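Local coordinates for proline iminopeptidase-related protein (Thermus thermophilus, PDB 2YYS) that is of unknown function but belongs to the S33 family of alpha/beta hydrolases and may act as a peptidase, at residues 209-212 against 213-216; 233-236 against 237-241; 77-80 against 81-85. All coordinates share one frame; numbering follows the deposited sequence.

Overall arrangement
Following the chain from its N terminus, contact 3 comes first: residues 77-85 open helix 78-91, which packs against helix 105-115 of the alpha/beta hydrolase fold. Contact 1 follows much later, a short 3-10 turn within 209-216 in the loop between helix 195-202 and strand 221-226, and contact 2 then starts helix 236-243 at 233-241. Each contact closes only a few residues of continuous chain, and the three run in series, without nesting or crossing. Contacts 1 and 2 touch through Thr-211 and Tyr-235, their centres about 11 Å apart, whereas contacts 2 and 3 lie about 24 Å apart, centre to centre. Helix 105-115 meets side chains of both contact 3 and contact 1.

Contact 1: 209-212 against 213-216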
loop_
_atom_site.group_PDB
_atom_site.type_symbol
_atom_site.label_atom_id
_atom_site.label_comp_id
_atom_site.label_asym_id
_atom_site.label_seq_id
_atom_site.Cartn_x
_atom_site.Cartn_y
_atom_site.Cartn_z
ATOM N N ASP A 209 15.645 3.588 0.368
ATOM C CA ASP A 209 15.616 2.447 1.260
ATOM C C ASP A 209 15.182 2.907 2.644
ATOM O O ASP A 209 15.978 3.427 3.413
ATOM C CB ASP A 209 16.990 1.781 1.329
ATOM C CG ASP A 209 17.008 0.582 2.246
ATOM O OD1 ASP A 209 15.921 0.062 2.579
ATOM O OD2 ASP A 209 18.068 0.088 2.680
ATOM N N TYR A 210 13.907 2.693 2.953
ATOM C CA TYR A 210 13.324 3.052 4.238
ATOM C C TYR A 210 13.757 2.136 5.403
ATOM O O TYR A 210 13.469 2.427 6.573
ATOM C CB TYR A 210 11.784 3.057 4.109
ATOM C CG TYR A 210 11.073 3.711 5.260
ATOM C CD1 TYR A 210 11.116 5.089 5.431
ATOM C CD2 TYR A 210 10.387 2.954 6.203
ATOM C CE1 TYR A 210 10.473 5.708 6.503
ATOM C CE2 TYR A 210 9.753 3.555 7.280
ATOM C CZ TYR A 210 9.794 4.935 7.421
ATOM O OH TYR A 210 9.164 5.540 8.484
ATOM N N THR A 211 14.431 1.028 5.088
ATOM C CA THR A 211 14.823 0.036 6.097
ATOM C C THR A 211 15.406 0.591 7.404
ATOM O O THR A 211 14.987 0.149 8.477
ATOM C CB THR A 211 15.823 -0.973 5.516
ATOM O OG1 THR A 211 15.278 -1.591 4.347
ATOM C CG2 THR A 211 16.057 -2.127 6.479
ATOM N N PRO A 212 16.371 1.510 7.352
ATOM C CA PRO A 212 17.021 1.979 8.594
ATOM C C PRO A 212 16.078 2.701 9.558
ATOM O O PRO A 212 16.383 2.802 10.736
ATOM C CB PRO A 212 18.117 2.944 8.102
ATOM C CG PRO A 212 18.266 2.690 6.648
ATOM C CD PRO A 212 16.926 2.186 6.165
ATOM N N TYR A 213 14.945 3.183 9.059
ATOM C CA TYR A 213 13.985 3.919 9.872
ATOM C C TYR A 213 13.005 2.988 10.581
ATOM O O TYR A 213 12.242 3.426 11.439
ATOM C CB TYR A 213 13.288 4.987 9.012
ATOM C CG TYR A 213 14.309 5.834 8.257
ATOM C CD1 TYR A 213 15.199 6.664 8.943
ATOM C CD2 TYR A 213 14.424 5.766 6.866
ATOM C CE1 TYR A 213 16.167 7.430 8.258
ATOM C CE2 TYR A 213 15.388 6.527 6.170
ATOM C CZ TYR A 213 16.257 7.357 6.879
ATOM O OH TYR A 213 17.214 8.109 6.217
ATOM N N LEU A 214 13.064 1.697 10.257
ATOM C CA LEU A 214 12.254 0.685 10.937
ATOM C C LEU A 214 12.830 0.322 12.315
ATOM O O LEU A 214 13.931 -0.220 12.416
ATOM C CB LEU A 214 12.180 -0.586 10.099
ATOM C CG LEU A 214 11.702 -0.460 8.658
ATOM C CD1 LEU A 214 11.919 -1.802 7.955
ATOM C CD2 LEU A 214 10.243 -0.025 8.609
ATOM N N THR A 215 12.076 0.615 13.367
ATOM C CA THR A 215 12.446 0.231 14.724
ATOM C C THR A 215 11.213 -0.318 15.442
ATOM O O THR A 215 10.095 -0.153 14.950
ATOM C CB THR A 215 13.001 1.446 15.507
ATOM O OG1 THR A 215 11.994 2.448 15.593
ATOM C CG2 THR A 215 14.145 2.132 14.766
ATOM N N PRO A 216 11.403 -0.985 16.584
ATOM C CA PRO A 216 10.278 -1.618 17.281
ATOM C C PRO A 216 9.128 -0.664 17.573
ATOM O O PRO A 216 9.313 0.440 18.076
ATOM C CB PRO A 216 10.923 -2.175 18.551
ATOM C CG PRO A 216 12.331 -2.467 18.121
ATOM C CD PRO A 216 12.678 -1.265 17.267
HETATM O O HOH W 1 9.211 4.080 10.838
HETATM O O HOH W 2 16.017 -0.975 10.614
#
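Tyr-213 lays its CB over one face of the Tyr-210 ring, a CH-pi contact 4.0 Å from CB to the ring centroid and 18° off the normal. The two rings meet obliquely, CD1 of Tyr-210 lying 3.7 Å from CD2 of Tyr-213. Chi1 of Tyr-210 (-167°) sets the ring beside the carbonyl carbon, where CD2 of Leu-214 also reaches it, 3.8 Å from CD2 of Tyr-210. On this packed side Leu-110 of helix 105-115 touches both Tyr-210 and Leu-214. Pro-212 and the Tyr-213 ring form the exposed side. The hydroxyl of the buried Tyr-210 is hydrogen-bonded to Glu-111 and to water 1, which also reaches the Tyr-213 carbonyl oxygen. A leucine here would probably leave Glu-111 without this hydroxyl and Tyr-213 CB without an aromatic face. Two backbone i+3 to i bonds, Tyr-213 N to Tyr-210 O and Leu-214 N to Thr-211 O, both 3.0 Å, make a short 3-10 turn. Just ahead, OD1 of Asp-209 accepts Thr-211 N, an Asx turn, and Thr-211 OG1 on its syn lone pair, a hydroxyl also bonded to Tyr-235. These two donors probably set the start of the turn, while backbone bonds and packing on Tyr-210 hold the rest.

Contact 2: 233-236 against 237-241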
loop_
_atom_site.group_PDB
_atom_site.type_symbol
_atom_site.label_atom_id
_atom_site.label_comp_id
_atom_site.label_asym_id
_atom_site.label_seq_id
_atom_site.Cartn_x
_atom_site.Cartn_y
_atom_site.Cartn_z
ATOM N N TYR A 233 8.279 -10.197 -0.809
ATOM C CA TYR A 233 8.839 -11.327 -0.068
ATOM C C TYR A 233 10.063 -11.875 -0.804
ATOM O O TYR A 233 10.027 -11.988 -2.036
ATOM C CB TYR A 233 7.782 -12.442 0.117
ATOM C CG TYR A 233 8.202 -13.463 1.151
ATOM C CD1 TYR A 233 8.071 -13.193 2.505
ATOM C CD2 TYR A 233 8.804 -14.662 0.778
ATOM C CE1 TYR A 233 8.512 -14.092 3.462
ATOM C CE2 TYR A 233 9.236 -15.579 1.738
ATOM C CZ TYR A 233 9.090 -15.278 3.076
ATOM O OH TYR A 233 9.518 -16.148 4.044
ATOM N N PRO A 234 11.135 -12.262 -0.105
ATOM C CA PRO A 234 11.239 -12.325 1.361
ATOM C C PRO A 234 11.684 -11.065 2.118
ATOM O O PRO A 234 11.881 -11.184 3.324
ATOM C CB PRO A 234 12.302 -13.418 1.572
ATOM C CG PRO A 234 13.204 -13.310 0.377
ATOM C CD PRO A 234 12.355 -12.776 -0.754
ATOM N N TYR A 235 11.821 -9.908 1.476
ATOM C CA TYR A 235 12.262 -8.723 2.213
ATOM C C TYR A 235 11.317 -8.340 3.355
ATOM O O TYR A 235 11.750 -7.748 4.335
ATOM C CB TYR A 235 12.492 -7.527 1.287
ATOM C CG TYR A 235 13.454 -6.554 1.907
ATOM C CD1 TYR A 235 14.822 -6.731 1.787
ATOM C CD2 TYR A 235 12.991 -5.482 2.665
ATOM C CE1 TYR A 235 15.716 -5.851 2.391
ATOM C CE2 TYR A 235 13.856 -4.611 3.267
ATOM C CZ TYR A 235 15.219 -4.788 3.130
ATOM O OH TYR A 235 16.067 -3.904 3.748
ATOM N N ALA A 236 10.040 -8.698 3.237
ATOM C CA ALA A 236 9.054 -8.407 4.266
ATOM C C ALA A 236 9.416 -9.046 5.611
ATOM O O ALA A 236 8.957 -8.579 6.641
ATOM C CB ALA A 236 7.649 -8.851 3.817
ATOM N N GLU A 237 10.228 -10.104 5.602
ATOM C CA GLU A 237 10.762 -10.677 6.842
ATOM C C GLU A 237 11.610 -9.657 7.610
ATOM O O GLU A 237 11.530 -9.598 8.831
ATOM C CB GLU A 237 11.645 -11.909 6.576
ATOM C CG GLU A 237 10.947 -13.083 5.906
ATOM C CD GLU A 237 10.196 -13.974 6.875
ATOM O OE1 GLU A 237 10.046 -13.581 8.059
ATOM O OE2 GLU A 237 9.747 -15.066 6.442
ATOM N N GLU A 238 12.452 -8.908 6.892
ATOM C CA GLU A 238 13.244 -7.817 7.478
ATOM C C GLU A 238 12.340 -6.756 8.100
ATOM O O GLU A 238 12.599 -6.289 9.210
ATOM C CB GLU A 238 14.174 -7.148 6.437
ATOM C CG GLU A 238 15.393 -7.960 6.001
ATOM C CD GLU A 238 16.359 -8.249 7.137
ATOM O OE1 GLU A 238 16.362 -7.517 8.152
ATOM O OE2 GLU A 238 17.119 -9.226 7.027
ATOM N N VAL A 239 11.282 -6.384 7.386
ATOM C CA VAL A 239 10.333 -5.387 7.875
ATOM C C VAL A 239 9.736 -5.834 9.189
ATOM O O VAL A 239 9.707 -5.081 10.161
ATOM C CB VAL A 239 9.192 -5.126 6.860
ATOM C CG1 VAL A 239 8.128 -4.227 7.443
ATOM C CG2 VAL A 239 9.750 -4.498 5.597
ATOM N N ALA A 240 9.256 -7.066 9.220
ATOM C CA ALA A 240 8.586 -7.578 10.399
ATOM C C ALA A 240 9.550 -7.685 11.575
ATOM O O ALA A 240 9.197 -7.372 12.702
ATOM C CB ALA A 240 7.973 -8.921 10.109
ATOM N N SER A 241 10.772 -8.127 11.318
ATOM C CA SER A 241 11.707 -8.368 12.416
ATOM C C SER A 241 12.214 -7.041 13.024
ATOM O O SER A 241 12.325 -6.910 14.234
ATOM C CB SER A 241 12.828 -9.324 11.973
ATOM O OG SER A 241 14.006 -8.625 11.678
#
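Tyr-233 and Glu-237 supply the polar side-chain bond of this helix start: the Tyr-233 hydroxyl donates to OE2 of Glu-237 at 2.6 Å. The oxygen lies at the edge of the phenol ring, near its plane, and receives the hydroxyl on its anti lone pair, with ring and carboxylate planes 55° apart. With CG of Glu-237 beside the backbone N (chi1 -61°), it lies 3.6 Å from CE1 of Tyr-233; the bend at chi2 (-83°) then sets OE2 at the hydroxyl.

Backbone bonds form a second group. Glu-237 N donates to Pro-234 O at 3.0 Å, just after the cis peptide bond that precedes the proline, and Ala-240 N donates to Ala-236 O at the same length. Tyr-235 O is shared by weak bonds from Glu-238 N and Val-239 N.

The third group is apolar. CB of Glu-238 sits over one face of the Tyr-235 ring, 4.2 Å from the centroid, a CH-pi contact made by the aliphatic root of an acidic side chain. Its carboxylate is engaged farther along the helix, in a salt bridge to Arg-242. CG2 of Val-239 approaches the same ring obliquely, 4.5 Å from CD2 of Tyr-235.

The Tyr-235 hydroxyl is bonded to Thr-211 and Asn-130, which ties the helix start to two loops. Ala-236 and Tyr-233 rest on Val-225 of strand 221-226, while Glu-237 and Ala-240 touch Ile-247 of strand 247-250, so helix 236-243 spans the two strands it connects as a beta-alpha-beta crossover.

Contact 3: 77-80 against 81-85; sequences TVDA and LVEDT
Glu-83 stands one helical turn beyond Asp-79, and its side chain can be followed outward along that residue's carbonyl. CB lies 3.4 Å from Asp-79 O, close to where the glutamate's own backbone N donates to the same oxygen at 2.9 Å. CG is placed anti to the carbonyl carbon of Glu-83 (chi1 -74°), which turns it toward the preceding turn, 3.3 Å from Asp-79 O. From there the chain runs extended, and CD passes Asp-79 O at 3.2 Å. At the tip, OE1 comes within 3.7 Å of CB of Asp-79 and forms a salt bridge with Arg-115 of helix 105-115. OE2 also stays near Asp-79 O, an acceptor that offers it no hydrogen bond.

The helix begins in classical fashion. Thr-77 is the N-cap, its OG1 accepting Ala-80 N at 3.1 Å, and the main-chain bonds then follow from residue i+4 to residue i: Leu-81 to Thr-77, Val-82 to Val-78, Glu-83 to Asp-79 and Asp-84 to Ala-80. Farther on, the Thr-85 hydroxyl donates to Leu-81 O at 2.9 Å, so that carbonyl gains a side-chain donor besides a weak backbone bond. CG1 of Val-78 meets CG2 of Val-82 at 4.1 Å. Val-82 packs on Val-112 of helix 105-115, and Leu-81 on Val-108.

The carboxylate of Asp-84 likewise runs close beside Ala-80 O, while its OD2 forms a salt bridge with Arg-61. Asp-79, in the first turn, probably interacts favourably with the helix dipole, and the arginines probably offset the closeness of the other two carboxylates to carbonyl oxygens. Asp-79 and Glu-83, probably both charged, keep their carboxylates apart, and Arg-115, weakly paired with Asp-79, is likely to offset what repulsion remains.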
loop_
_atom_site.group_PDB
_atom_site.type_symbol
_atom_site.label_atom_id
_atom_site.label_comp_id
_atom_site.label_asym_id
_atom_site.label_seq_id
_atom_site.Cartn_x
_atom_site.Cartn_y
_atom_site.Cartn_z
ATOM N N THR A 77 5.791 13.905 -2.780
ATOM C CA THR A 77 6.755 13.420 -1.799
ATOM C C THR A 77 6.043 12.533 -0.799
ATOM O O THR A 77 4.824 12.591 -0.654
ATOM C CB THR A 77 7.417 14.580 -1.028
ATOM O OG1 THR A 77 6.418 15.313 -0.308
ATOM C CG2 THR A 77 8.087 15.624 -1.973
ATOM N N VAL A 78 6.820 11.713 -0.106
ATOM C CA VAL A 78 6.308 10.911 1.000
ATOM C C VAL A 78 5.674 11.801 2.068
ATOM O O VAL A 78 4.581 11.510 2.542
ATOM C CB VAL A 78 7.432 10.034 1.610
ATOM C CG1 VAL A 78 6.984 9.374 2.910
ATOM C CG2 VAL A 78 7.825 8.974 0.635
ATOM N N ASP A 79 6.357 12.889 2.432
ATOM C CA ASP A 79 5.849 13.835 3.428
ATOM C C ASP A 79 4.455 14.345 3.068
ATOM O O ASP A 79 3.590 14.427 3.919
ATOM C CB ASP A 79 6.802 15.038 3.589
ATOM C CG ASP A 79 8.112 14.683 4.320
ATOM O OD1 ASP A 79 8.249 13.569 4.876
ATOM O OD2 ASP A 79 9.069 15.481 4.386
ATOM N N ALA A 80 4.254 14.715 1.815
ATOM C CA ALA A 80 2.961 15.226 1.365
ATOM C C ALA A 80 1.871 14.159 1.483
ATOM O O ALA A 80 0.758 14.463 1.901
ATOM C CB ALA A 80 3.055 15.727 -0.066
ATOM N N LEU A 81 2.194 12.914 1.135
ATOM C CA LEU A 81 1.238 11.810 1.252
ATOM C C LEU A 81 0.869 11.539 2.710
ATOM O O LEU A 81 -0.269 11.225 3.027
ATOM C CB LEU A 81 1.799 10.534 0.610
ATOM C CG LEU A 81 2.088 10.558 -0.899
ATOM C CD1 LEU A 81 2.410 9.157 -1.439
ATOM C CD2 LEU A 81 0.949 11.152 -1.695
ATOM N N VAL A 82 1.851 11.667 3.590
ATOM C CA VAL A 82 1.650 11.475 5.008
ATOM C C VAL A 82 0.750 12.566 5.564
ATOM O O VAL A 82 -0.236 12.291 6.246
ATOM C CB VAL A 82 3.009 11.463 5.727
ATOM C CG1 VAL A 82 2.863 11.607 7.236
ATOM C CG2 VAL A 82 3.755 10.177 5.382
ATOM N N GLU A 83 1.073 13.803 5.227
ATOM C CA GLU A 83 0.358 14.962 5.756
ATOM C C GLU A 83 -1.080 15.007 5.232
ATOM O O GLU A 83 -2.010 15.330 5.976
ATOM C CB GLU A 83 1.147 16.237 5.422
ATOM C CG GLU A 83 2.394 16.375 6.308
ATOM C CD GLU A 83 3.567 17.105 5.658
ATOM O OE1 GLU A 83 4.728 16.877 6.089
ATOM O OE2 GLU A 83 3.345 17.900 4.716
ATOM N N ASP A 84 -1.256 14.627 3.962
ATOM C CA ASP A 84 -2.576 14.496 3.367
ATOM C C ASP A 84 -3.451 13.554 4.172
ATOM O O ASP A 84 -4.631 13.788 4.324
ATOM C CB ASP A 84 -2.474 13.913 1.957
ATOM C CG ASP A 84 -2.109 14.939 0.915
ATOM O OD1 ASP A 84 -2.015 16.150 1.235
ATOM O OD2 ASP A 84 -1.918 14.597 -0.267
ATOM N N THR A 85 -2.869 12.473 4.670
ATOM C CA THR A 85 -3.651 11.484 5.390
ATOM C C THR A 85 -4.244 12.133 6.644
ATOM O O THR A 85 -5.424 11.969 6.935
ATOM C CB THR A 85 -2.790 10.262 5.738
ATOM O OG1 THR A 85 -2.217 9.720 4.540
ATOM C CG2 THR A 85 -3.647 9.139 6.297
#